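Local coordinates for RNA-binding protein, putative (Trypanosoma brucei, PDB 6E4N) that probably binds mRNA through its RNA recognition motif, as part of kinetoplastid RNA editing, at residues V6-M11 with A66-R71. The protein carries 1 engineered substitution. Sequence-based numbering, arbitrary orientation.
Sequences VQVSGM and ATLFLR. Engineered in segment 6-11: Met-11 (natural residue Leu).
Ser-9 and Phe-69 face each other as an antiparallel hydrogen-bonded pair: Ser-9 N donates to Phe-69 O (2.9 Å), and Phe-69 N returns an almost straight bond to Ser-9 O (2.8 Å, 175° at the hydrogen). Two residues along, Gln-7 N reaches O of the carboxylate that ends this construct at Arg-71 (2.8 Å) while Arg-71 N donates to Gln-7 O; between these pairs Val-8 and Leu-70 form the non-hydrogen-bonded one. Gly-10 leaves the strand at a positive phi of 95°, a backbone shape that calls for glycine, and its carbonyl O lies 3.3 Å from Ala-66 CB. In the beta-alpha-beta-beta-alpha-beta fold of this RNA recognition motif the first and last strands, 5-9 and 66-70, lie side by side, although 54 residues, including both helices, separate the segments. On the sheet face packed against the helices, Val-6 CG1 slants across Leu-70 CD2 at 3.9 Å, both residues also meeting helix 48-57. Further along, Leu-68 CD2 touches CG of the engineered Met-11 at 3.5 Å, close to helix 17-24. The other face, which binds RNA in canonical RNA recognition motifs, carries Ser-9 and Phe-69. With its CG opposite the backbone N (chi1 176°), Phe-69 brings its ring edge to Ser-9 OG, which lies in the ring plane 3.6 Å from Phe-69 CD2. A water hydrogen-bonds to Ser-9 OG and donates to Phe-69 O (3.0 Å), giving that carbonyl a second donor.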
loop_
_atom_site.group_PDB
_atom_site.type_symbol
_atom_site.label_atom_id
_atom_site.label_comp_id
_atom_site.label_asym_id
_atom_site.label_seq_id
_atom_site.Cartn_x
_atom_site.Cartn_y
_atom_site.Cartn_z
ATOM N N VAL A 6 -1.017 6.919 -1.531
ATOM C CA VAL A 6 -1.205 5.874 -2.531
ATOM C C VAL A 6 -2.463 5.065 -2.231
ATOM O O VAL A 6 -2.721 4.716 -1.076
ATOM C CB VAL A 6 0.010 4.914 -2.585
ATOM C CG1 VAL A 6 -0.233 3.783 -3.576
ATOM C CG2 VAL A 6 1.277 5.672 -2.939
ATOM N N GLN A 7 -3.249 4.781 -3.266
ATOM C CA GLN A 7 -4.419 3.916 -3.128
ATOM C C GLN A 7 -4.054 2.468 -3.437
ATOM O O GLN A 7 -3.471 2.175 -4.482
ATOM C CB GLN A 7 -5.545 4.379 -4.054
ATOM C CG GLN A 7 -5.697 5.880 -4.133
ATOM C CD GLN A 7 -6.371 6.453 -2.905
ATOM O OE1 GLN A 7 -7.433 5.987 -2.493
ATOM N NE2 GLN A 7 -5.760 7.476 -2.318
ATOM N N VAL A 8 -4.401 1.571 -2.521
ATOM C CA VAL A 8 -4.131 0.150 -2.682
ATOM C C VAL A 8 -5.437 -0.605 -2.848
ATOM O O VAL A 8 -6.393 -0.359 -2.118
ATOM C CB VAL A 8 -3.378 -0.422 -1.467
ATOM C CG1 VAL A 8 -3.100 -1.911 -1.660
ATOM C CG2 VAL A 8 -2.091 0.377 -1.213
ATOM N N SER A 9 -5.487 -1.519 -3.811
ATOM C CA SER A 9 -6.641 -2.402 -3.936
ATOM C C SER A 9 -6.194 -3.780 -4.409
ATOM O O SER A 9 -5.050 -3.963 -4.831
ATOM C CB SER A 9 -7.686 -1.810 -4.888
ATOM O OG SER A 9 -7.218 -1.752 -6.221
ATOM N N GLY A 10 -7.101 -4.746 -4.325
ATOM C CA GLY A 10 -6.824 -6.094 -4.785
ATOM C C GLY A 10 -6.341 -7.018 -3.687
ATOM O O GLY A 10 -6.068 -8.192 -3.937
ATOM N N MET A 11 -6.226 -6.496 -2.471
ATOM C CA MET A 11 -5.828 -7.322 -1.339
ATOM C C MET A 11 -6.838 -8.417 -1.053
ATOM O O MET A 11 -8.034 -8.258 -1.293
ATOM C CB MET A 11 -5.649 -6.486 -0.068
ATOM C CG MET A 11 -4.535 -5.465 -0.104
ATOM S SD MET A 11 -4.230 -4.816 1.549
ATOM C CE MET A 11 -5.771 -3.947 1.834
ATOM N N ALA A 66 -2.543 -12.470 -3.063
ATOM C CA ALA A 66 -3.297 -11.530 -3.889
ATOM C C ALA A 66 -2.392 -10.542 -4.621
ATOM O O ALA A 66 -1.384 -10.092 -4.080
ATOM C CB ALA A 66 -4.307 -10.778 -3.035
ATOM N N THR A 67 -2.766 -10.204 -5.851
ATOM C CA THR A 67 -2.020 -9.233 -6.646
ATOM C C THR A 67 -2.537 -7.818 -6.401
ATOM O O THR A 67 -3.720 -7.539 -6.594
ATOM C CB THR A 67 -2.107 -9.557 -8.149
ATOM O OG1 THR A 67 -1.572 -10.865 -8.378
ATOM C CG2 THR A 67 -1.317 -8.544 -8.965
ATOM N N LEU A 68 -1.646 -6.926 -5.985
ATOM C CA LEU A 68 -2.037 -5.564 -5.625
ATOM C C LEU A 68 -2.125 -4.606 -6.810
ATOM O O LEU A 68 -1.345 -4.690 -7.753
ATOM C CB LEU A 68 -1.053 -4.992 -4.604
ATOM C CG LEU A 68 -0.894 -5.791 -3.309
ATOM C CD1 LEU A 68 0.015 -5.030 -2.334
ATOM C CD2 LEU A 68 -2.257 -6.091 -2.698
ATOM N N PHE A 69 -3.074 -3.678 -6.743
ATOM C CA PHE A 69 -3.125 -2.573 -7.692
ATOM C C PHE A 69 -2.924 -1.263 -6.938
ATOM O O PHE A 69 -3.659 -0.954 -5.999
ATOM C CB PHE A 69 -4.444 -2.553 -8.466
ATOM C CG PHE A 69 -4.585 -1.368 -9.383
ATOM C CD1 PHE A 69 -3.790 -1.255 -10.512
ATOM C CD2 PHE A 69 -5.501 -0.363 -9.113
ATOM C CE1 PHE A 69 -3.905 -0.166 -11.353
ATOM C CE2 PHE A 69 -5.625 0.728 -9.956
ATOM C CZ PHE A 69 -4.825 0.826 -11.075
ATOM N N LEU A 70 -1.915 -0.504 -7.352
ATOM C CA LEU A 70 -1.556 0.738 -6.689
ATOM C C LEU A 70 -1.685 1.913 -7.651
ATOM O O LEU A 70 -1.333 1.798 -8.825
ATOM C CB LEU A 70 -0.126 0.658 -6.149
ATOM C CG LEU A 70 0.150 -0.253 -4.946
ATOM C CD1 LEU A 70 0.430 -1.669 -5.399
ATOM C CD2 LEU A 70 1.332 0.279 -4.161
ATOM N N ARG A 71 -2.190 3.041 -7.161
ATOM C CA ARG A 71 -2.200 4.273 -7.953
ATOM C C ARG A 71 -2.230 5.521 -7.073
ATOM O O ARG A 71 -2.395 5.442 -5.853
ATOM C CB ARG A 71 -3.386 4.287 -8.925
ATOM C CG ARG A 71 -4.743 4.232 -8.268
ATOM C CD ARG A 71 -5.854 4.545 -9.273
ATOM N NE ARG A 71 -7.155 4.109 -8.772
ATOM C CZ ARG A 71 -8.324 4.426 -9.324
ATOM N NH1 ARG A 71 -8.376 5.196 -10.409
ATOM N NH2 ARG A 71 -9.446 3.967 -8.788
ATOM O OXT ARG A 71 -2.088 6.642 -7.566
HETATM O O HOH W 1 -5.832 1.020 -5.671
#